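Local coordinates for protein glutathione S-transferase (Pseudomonas fluorescens, PDB 3M3M) that probably conjugates glutathione to electrophilic substrates and holds glutathione in a pocket beside a sodium ion, at residues Q97-E100 against Q101-E105; R88-T91 against Q92-W96. All coordinates share one frame; numbering follows the deposited sequence. Where two conformers were deposited one is given.

In the fold
Interactions 1 and 2 follow one another along helix 87-117, the long first helix of the all-helical C-terminal domain, and their centres lie about 13 Å apart. The chain passes directly from Trp96 into Gln97, and an edge-to-face contact between the rings of Trp96 and Phe99 spans the junction. Interaction 2 lies near the start of the helix, mostly at the surface, with the Leu94 side chain about 12 Å from glutathione. Interaction 1 reaches the pocket itself: Gln101 lines it, with its side chain about 4 Å from that of Ser69 and about 3 Å from a bound sodium ion. One helix thus runs from a solvent-facing start to the wall of the glutathione site.

Interaction 1 (Q97-E100 against Q101-E105); sequences QFFE and QYSHE. With GSH (glutathione), chain B.
Glu100 and Glu105 mark a pi-type turn in helix 87-117, beside the glutathione pocket. Upstream the bonding is ordinary alpha: Phe99 O takes Ser103 N at 2.8 Å. One residue later the pattern widens, and Glu100 O receives the amide of Glu105, N to O 2.7 Å, with an N-H...O angle of 166°, while the bond from His104 N is weak and long. The extra residue in the turn swings the side chains that follow round the helix.

The side chain of Glu100 is buried. Its CG lies anti to the backbone N (chi1 180°) and the chain then bends at chi2, which lays the carboxylate alongside Gln101 and brings OE2 to 3.5 Å from Glu105 CB. A water bridges to the imidazole: it donates to Glu100 OE2 at 2.7 Å and sits in the ring plane at the edge of His104, 2.8 Å from ND1. In the glutathione transferase fold this helix faces the thioredoxin-like N-terminal domain, and the carboxylate reaches across: OE2 forms a salt bridge with Lys17, and OE1 accepts a hydrogen bond from Asn70, itself a ligand of the sodium ion. Glutamate suits the place, being long enough to meet these partners and offering two oxygens to share among them. Replacing Glu100 by an alanine would probably leave Lys17 without this charge mate, Asn70 without this acceptor and the bridging water held less firmly.

Gln101, next along, belongs to the glutathione pocket, its side chain lying against the gamma-glutamyl end of the ligand. On another side of the helix Phe99 brings its ring atom CD1 to 3.7 Å from Ser103 CB, serine being small enough for the ring to lie close; the ring also rests on Ala138, Val141 and Met142 of helix 125-146.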
ATOM      1  N   GLN A  97       1.145   9.587   3.039  1.00  6.34           N
ATOM      2  CA  GLN A  97       1.406   8.853   1.782  1.00  7.69           C
ATOM      3  C   GLN A  97       2.839   9.078   1.217  1.00  6.59           C
ATOM      4  O   GLN A  97       3.405   8.092   0.733  1.00  6.40           O
ATOM      5  CB  GLN A  97       0.375   9.192   0.737  1.00  7.92           C
ATOM      6  CG  GLN A  97      -1.107   8.721   1.129  1.00  7.35           C
ATOM      7  CD  GLN A  97      -2.010   8.912  -0.020  1.00  9.68           C
ATOM      8  OE1 GLN A  97      -2.048  10.007  -0.601  1.00 11.94           O
ATOM      9  NE2 GLN A  97      -2.734   7.843  -0.394  1.00 12.90           N
ATOM     10  N   PHE A  98       3.385  10.303   1.204  1.00  6.96           N
ATOM     11  CA  PHE A  98       4.756  10.472   0.727  1.00  6.00           C
ATOM     12  C   PHE A  98       5.683   9.790   1.713  1.00  5.61           C
ATOM     13  O   PHE A  98       6.684   9.198   1.305  1.00  7.47           O
ATOM     14  CB  PHE A  98       5.010  11.985   0.565  1.00  4.21           C
ATOM     15  CG  PHE A  98       4.306  12.543  -0.628  1.00  6.49           C
ATOM     16  CD1 PHE A  98       4.699  12.104  -1.887  1.00  8.39           C
ATOM     17  CD2 PHE A  98       3.281  13.499  -0.512  1.00  8.47           C
ATOM     18  CE1 PHE A  98       4.054  12.594  -3.046  1.00  8.97           C
ATOM     19  CE2 PHE A  98       2.627  13.996  -1.608  1.00  9.32           C
ATOM     20  CZ  PHE A  98       3.013  13.530  -2.903  1.00  6.17           C
ATOM     21  N   PHE A  99       5.411   9.935   3.028  1.00  5.90           N
ATOM     22  CA  PHE A  99       6.206   9.218   4.023  1.00  7.18           C
ATOM     23  C   PHE A  99       6.194   7.721   3.748  1.00  7.57           C
ATOM     24  O   PHE A  99       7.216   7.039   3.826  1.00  7.58           O
ATOM     25  CB  PHE A  99       5.586   9.472   5.433  1.00  8.24           C
ATOM     26  CG  PHE A  99       5.984   8.452   6.523  1.00  8.05           C
ATOM     27  CD1 PHE A  99       7.113   8.626   7.338  1.00  7.93           C
ATOM     28  CD2 PHE A  99       5.111   7.306   6.756  1.00  6.51           C
ATOM     29  CE1 PHE A  99       7.445   7.633   8.364  1.00  7.05           C
ATOM     30  CE2 PHE A  99       5.411   6.406   7.795  1.00  9.34           C
ATOM     31  CZ  PHE A  99       6.528   6.552   8.568  1.00  9.48           C
ATOM     32  N   GLU A 100       5.023   7.214   3.342  1.00  6.30           N
ATOM     33  CA  GLU A 100       4.974   5.742   3.060  1.00  6.78           C
ATOM     34  C   GLU A 100       5.874   5.327   1.852  1.00  5.67           C
ATOM     35  O   GLU A 100       6.651   4.289   1.950  1.00  6.41           O
ATOM     36  CB  GLU A 100       3.527   5.299   2.762  1.00  6.06           C
ATOM     37  CG  GLU A 100       3.426   3.787   2.453  1.00  7.68           C
ATOM     38  CD  GLU A 100       3.360   3.463   0.936  1.00 11.84           C
ATOM     39  OE1 GLU A 100       3.014   4.335   0.132  1.00  8.57           O
ATOM     40  OE2 GLU A 100       3.524   2.294   0.577  1.00 10.36           O
ATOM     41  N   GLN A 101       5.899   6.167   0.805  1.00  5.48           N
ATOM     42  CA  GLN A 101       6.691   5.859  -0.376  1.00  6.43           C
ATOM     43  C   GLN A 101       8.238   6.082  -0.099  1.00  8.04           C
ATOM     44  O   GLN A 101       9.055   5.358  -0.690  1.00  8.97           O
ATOM     45  CB  GLN A 101       6.211   6.756  -1.553  1.00  7.60           C
ATOM     46  CG  GLN A 101       4.860   6.263  -2.102  1.00 11.29           C
ATOM     47  CD  GLN A 101       5.001   4.908  -2.840  1.00  8.97           C
ATOM     48  OE1 GLN A 101       4.327   3.854  -2.472  1.00 15.19           O
ATOM     49  NE2 GLN A 101       5.824   4.883  -3.855  1.00  7.42           N
ATOM     50  N   TYR A 102       8.594   6.998   0.831  1.00  6.37           N
ATOM     51  CA  TYR A 102      10.018   7.396   0.963  1.00  7.33           C
ATOM     52  C   TYR A 102      10.688   6.656   2.147  1.00  7.49           C
ATOM     53  O   TYR A 102      11.826   6.162   2.061  1.00  9.28           O
ATOM     54  CB  TYR A 102      10.125   8.932   1.162  1.00  8.08           C
ATOM     55  CG  TYR A 102      11.573   9.334   0.990  1.00  9.18           C
ATOM     56  CD1 TYR A 102      12.058   9.561  -0.292  1.00 10.15           C
ATOM     57  CD2 TYR A 102      12.452   9.400   2.089  1.00  9.75           C
ATOM     58  CE1 TYR A 102      13.412   9.864  -0.544  1.00 13.03           C
ATOM     59  CE2 TYR A 102      13.820   9.731   1.846  1.00 11.15           C
ATOM     60  CZ  TYR A 102      14.250   9.972   0.522  1.00 12.23           C
ATOM     61  OH  TYR A 102      15.608  10.239   0.271  1.00 14.69           O
ATOM     62  N   SER A 103       9.943   6.525   3.240  1.00  8.52           N
ATOM     63  CA  SER A 103      10.489   6.096   4.528  1.00  8.67           C
ATOM     64  C   SER A 103      10.064   4.713   4.981  1.00  9.70           C
ATOM     65  O   SER A 103      10.576   4.247   5.970  1.00 10.70           O
ATOM     66  CB  SER A 103      10.074   7.137   5.618  1.00  9.35           C
ATOM     67  OG  SER A 103      10.816   8.373   5.365  1.00  9.12           O
ATOM     68  N   HIS A 104       9.084   4.088   4.350  1.00  6.40           N
ATOM     69  CA  HIS A 104       8.444   2.867   4.846  1.00  7.52           C
ATOM     70  C   HIS A 104       8.489   1.745   3.770  1.00  7.45           C
ATOM     71  O   HIS A 104       9.176   0.779   3.934  1.00  9.40           O
ATOM     72  CB  HIS A 104       7.003   3.225   5.212  1.00  7.13           C
ATOM     73  CG  HIS A 104       6.164   2.112   5.744  1.00  9.98           C
ATOM     74  ND1 HIS A 104       5.428   1.286   4.930  1.00 10.58           N
ATOM     75  CD2 HIS A 104       5.886   1.743   7.007  1.00  7.41           C
ATOM     76  CE1 HIS A 104       4.759   0.432   5.671  1.00  9.52           C
ATOM     77  NE2 HIS A 104       5.034   0.674   6.932  1.00 10.93           N
ATOM     78  N   GLU A 105       7.796   1.977   2.654  1.00  8.25           N
ATOM     79  CA  GLU A 105       7.749   0.957   1.598  1.00  6.78           C
ATOM     80  C   GLU A 105       9.163   0.349   1.222  1.00  8.20           C
ATOM     81  O   GLU A 105       9.333  -0.874   1.183  1.00  9.20           O
ATOM     82  CB  GLU A 105       6.922   1.474   0.355  1.00  7.41           C
ATOM     83  CG  GLU A 105       6.365   0.365  -0.524  1.00  6.84           C
ATOM     84  CD  GLU A 105       7.292  -0.125  -1.578  1.00 12.04           C
ATOM     85  OE1 GLU A 105       8.541   0.179  -1.529  1.00  9.79           O
ATOM     86  OE2 GLU A 105       6.819  -0.888  -2.498  1.00 13.54           O
TER
HETATM   87  N1  GSH B 209       5.808   3.912  -6.360  1.00  7.46           N
HETATM   88  CA1 GSH B 209       5.042   2.789  -7.032  1.00  7.66           C
HETATM   89  C1  GSH B 209       3.608   2.676  -6.508  1.00  6.80           C
HETATM   90  O11 GSH B 209       2.717   2.309  -7.328  1.00  9.19           O
HETATM   91  O12 GSH B 209       3.399   2.895  -5.283  1.00 10.10           O
HETATM   92  CB1 GSH B 209       5.864   1.494  -6.731  1.00  9.25           C
HETATM   93  CG1 GSH B 209       5.122   0.366  -7.376  1.00  8.67           C
HETATM   94  CD1 GSH B 209       6.008  -0.895  -7.449  1.00 10.21           C
HETATM   95  OE1 GSH B 209       7.298  -0.894  -6.930  1.00 11.35           O
HETATM   96  N2  GSH B 209       5.541  -2.042  -8.028  1.00  9.95           N
HETATM   97  CA2 GSH B 209       6.384  -3.235  -8.078  1.00 12.26           C
HETATM   98  C2  GSH B 209       6.706  -3.461  -9.490  1.00 12.51           C
HETATM   99  O2  GSH B 209       5.750  -3.238 -10.386  1.00 11.93           O
HETATM  100  CB2 GSH B 209       5.531  -4.400  -7.509  1.00 12.03           C
HETATM  101  SG2 GSH B 209       5.113  -4.101  -5.696  1.00 19.54           S
HETATM  102  N3  GSH B 209       7.919  -3.852  -9.848  1.00 13.58           N
HETATM  103  CA3 GSH B 209       8.150  -4.145 -11.273  1.00 20.44           C
HETATM  104  C3  GSH B 209       9.506  -3.670 -11.766  1.00 34.29           C
HETATM  105  O31 GSH B 209      10.013  -4.167 -12.818  1.00 36.59           O
HETATM  106  O32 GSH B 209      10.087  -2.761 -11.151  1.00 36.51           O
HETATM  107  O   HOH W   1       4.534   0.571   2.341  1.00  8.01           O

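Interaction 2 (R88-T91 against Q92-W96); sequences RLRT and QVLQW
Gln92 folds back over the turn before it, its CG 3.3 Å from Arg88 O. With CG beside the backbone N (chi1 -69°) and the chain extended beyond, the aliphatic part runs past that carbonyl, and OE1 comes 3.7 Å from Leu89 CD2, the two side chains crossing at an angle. A glutamine suits this solvent-facing flank of the helix: its methylenes lie along the backbone while its polar amide suits an exposed position.

Thr91, a turn ahead of Gln95, makes two bonds, one forward and one back. Its carbonyl O accepts Gln95 N at 2.7 Å, and its hydroxyl OG1, beside the backbone N, is hydrogen-bonded to Pro87 O. Threonine suits an early turn because its hydroxyl can pair with a backbone carbonyl one turn back.

Leu94 lies against the preceding turn, with CG 3.4 Å from Arg90 O, the carbonyl that also receives its own amide, N to O 3.0 Å. Beyond it, one branch meets Arg90: CD1 stands over the centre of one guanidinium face, 3.6 Å from CZ. Two conformers are modelled for the arginine, so this pairing is doubtful as a constant feature. Val93, on the inward side of the same helix 87-117, instead packs on Ile159 of helix 159-168.

Apart from the Thr91 hydroxyl, the directed bonds between these turns come from the backbone, and the side chains meet mainly through their carbons, with methylenes or a methyl lying against carbonyls and a flat cation; contacts of this undirected kind are consistent with an exposed arginine that takes more than one position.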
ATOM      1  N   ARG A  88      -5.755  21.536   5.493  1.00 19.11           N
ATOM      2  CA  ARG A  88      -4.821  20.969   6.466  1.00 17.96           C
ATOM      3  C   ARG A  88      -4.940  19.446   6.566  1.00 16.84           C
ATOM      4  O   ARG A  88      -3.915  18.748   6.711  1.00 15.81           O
ATOM      5  CB  ARG A  88      -4.920  21.541   7.879  1.00 18.76           C
ATOM      6  CG  ARG A  88      -4.387  22.990   7.910  1.00 19.87           C
ATOM      7  CD  ARG A  88      -4.343  23.470   9.308  1.00 20.81           C
ATOM      8  NE  ARG A  88      -4.244  24.929   9.213  1.00 27.46           N
ATOM      9  CZ  ARG A  88      -4.024  25.647  10.296  1.00 26.62           C
ATOM     10  NH1 ARG A  88      -3.926  24.993  11.445  1.00 23.48           N
ATOM     11  NH2 ARG A  88      -3.892  26.966  10.207  1.00 27.75           N
ATOM     12  N   LEU A  89      -6.186  18.932   6.527  1.00 15.97           N
ATOM     13  CA  LEU A  89      -6.333  17.477   6.693  1.00 14.79           C
ATOM     14  C   LEU A  89      -5.933  16.761   5.390  1.00 13.72           C
ATOM     15  O   LEU A  89      -5.334  15.683   5.470  1.00 12.65           O
ATOM     16  CB  LEU A  89      -7.819  17.137   7.030  1.00 15.55           C
ATOM     17  CG  LEU A  89      -8.147  17.786   8.412  1.00 18.92           C
ATOM     18  CD1 LEU A  89      -9.703  17.538   8.584  1.00 20.31           C
ATOM     19  CD2 LEU A  89      -7.324  17.220   9.564  1.00 20.40           C
ATOM     20  N   ARG A  90      -6.297  17.305   4.223  1.00 12.39           N
ATOM     21  CA  ARG A  90      -5.859  16.706   2.937  0.50 12.79           C
ATOM     22  C   ARG A  90      -4.338  16.676   2.910  1.00 11.76           C
ATOM     23  O   ARG A  90      -3.756  15.654   2.461  1.00 13.95           O
ATOM     24  CB  ARG A  90      -6.354  17.416   1.661  0.50 12.49           C
ATOM     25  CG  ARG A  90      -5.581  17.041   0.355  0.50 14.02           C
ATOM     26  CD  ARG A  90      -6.070  17.827  -0.940  0.50 14.98           C
ATOM     27  NE  ARG A  90      -5.531  17.242  -2.163  0.50  9.38           N
ATOM     28  CZ  ARG A  90      -4.441  17.696  -2.816  0.50 11.28           C
ATOM     29  NH1 ARG A  90      -3.837  18.731  -2.380  0.50 13.88           N
ATOM     30  NH2 ARG A  90      -4.002  17.083  -3.910  0.50 10.95           N
ATOM     31  N   THR A  91      -3.700  17.746   3.425  1.00 11.04           N
ATOM     32  CA  THR A  91      -2.208  17.781   3.401  1.00 11.26           C
ATOM     33  C   THR A  91      -1.641  16.708   4.329  1.00 10.11           C
ATOM     34  O   THR A  91      -0.639  16.010   3.986  1.00  9.35           O
ATOM     35  CB  THR A  91      -1.711  19.190   3.809  1.00  9.58           C
ATOM     36  OG1 THR A  91      -2.252  20.090   2.828  1.00 13.57           O
ATOM     37  CG2 THR A  91      -0.141  19.230   3.731  1.00  9.55           C
ATOM     38  N   GLN A  92      -2.293  16.501   5.482  1.00  9.58           N
ATOM     39  CA  GLN A  92      -1.781  15.462   6.369  1.00  8.57           C
ATOM     40  C   GLN A  92      -1.925  14.063   5.794  1.00  8.24           C
ATOM     41  O   GLN A  92      -1.074  13.214   6.049  1.00  8.01           O
ATOM     42  CB  GLN A  92      -2.415  15.515   7.769  1.00 10.93           C
ATOM     43  CG  GLN A  92      -1.841  16.865   8.435  1.00 14.31           C
ATOM     44  CD  GLN A  92      -2.407  17.229   9.768  1.00 23.73           C
ATOM     45  OE1 GLN A  92      -3.624  17.270   9.960  1.00 20.45           O
ATOM     46  NE2 GLN A  92      -1.496  17.617  10.709  1.00 27.16           N
ATOM     47  N   VAL A  93      -3.047  13.807   5.122  1.00 10.02           N
ATOM     48  CA  VAL A  93      -3.186  12.519   4.409  1.00  8.43           C
ATOM     49  C   VAL A  93      -2.016  12.353   3.392  1.00  8.69           C
ATOM     50  O   VAL A  93      -1.365  11.297   3.357  1.00  8.23           O
ATOM     51  CB  VAL A  93      -4.574  12.438   3.725  1.00 10.32           C
ATOM     52  CG1 VAL A  93      -4.586  11.333   2.604  1.00  9.91           C
ATOM     53  CG2 VAL A  93      -5.634  12.261   4.828  1.00 10.15           C
ATOM     54  N   LEU A  94      -1.713  13.411   2.626  1.00  7.86           N
ATOM     55  CA  LEU A  94      -0.617  13.305   1.593  1.00  7.63           C
ATOM     56  C   LEU A  94       0.695  13.164   2.313  1.00  7.33           C
ATOM     57  O   LEU A  94       1.509  12.414   1.860  1.00  7.36           O
ATOM     58  CB  LEU A  94      -0.563  14.565   0.667  1.00  7.70           C
ATOM     59  CG  LEU A  94      -1.842  14.615  -0.214  1.00 10.55           C
ATOM     60  CD1 LEU A  94      -1.848  15.950  -0.992  1.00  9.85           C
ATOM     61  CD2 LEU A  94      -1.835  13.456  -1.254  1.00 11.60           C
ATOM     62  N   GLN A  95       0.857  13.783   3.481  1.00  7.18           N
ATOM     63  CA  GLN A  95       2.121  13.644   4.229  1.00  5.94           C
ATOM     64  C   GLN A  95       2.355  12.163   4.522  1.00  7.39           C
ATOM     65  O   GLN A  95       3.436  11.682   4.308  1.00  7.64           O
ATOM     66  CB  GLN A  95       1.962  14.457   5.541  1.00  7.54           C
ATOM     67  CG  GLN A  95       3.041  14.241   6.532  1.00  7.67           C
ATOM     68  CD  GLN A  95       2.610  14.873   7.847  1.00 11.28           C
ATOM     69  OE1 GLN A  95       2.718  16.091   8.052  1.00 11.91           O
ATOM     70  NE2 GLN A  95       2.069  14.021   8.756  1.00  9.90           N
ATOM     71  N   TRP A  96       1.363  11.475   5.105  1.00  5.61           N
ATOM     72  CA  TRP A  96       1.559  10.086   5.417  1.00  7.17           C
ATOM     73  C   TRP A  96       1.802   9.236   4.126  1.00  8.38           C
ATOM     74  O   TRP A  96       2.530   8.264   4.191  1.00  7.66           O
ATOM     75  CB  TRP A  96       0.335   9.544   6.227  1.00  8.23           C
ATOM     76  CG  TRP A  96       0.384  10.035   7.610  1.00  8.70           C
ATOM     77  CD1 TRP A  96      -0.394  11.048   8.116  1.00  9.16           C
ATOM     78  CD2 TRP A  96       1.354   9.716   8.604  1.00  6.31           C
ATOM     79  NE1 TRP A  96      -0.007  11.369   9.406  1.00  9.98           N
ATOM     80  CE2 TRP A  96       1.037  10.529   9.755  1.00  9.57           C
ATOM     81  CE3 TRP A  96       2.406   8.761   8.686  1.00  8.16           C
ATOM     82  CZ2 TRP A  96       1.780  10.474  10.935  1.00 12.37           C
ATOM     83  CZ3 TRP A  96       3.159   8.725   9.896  1.00 12.16           C
ATOM     84  CH2 TRP A  96       2.806   9.568  11.000  1.00 12.49           C
TER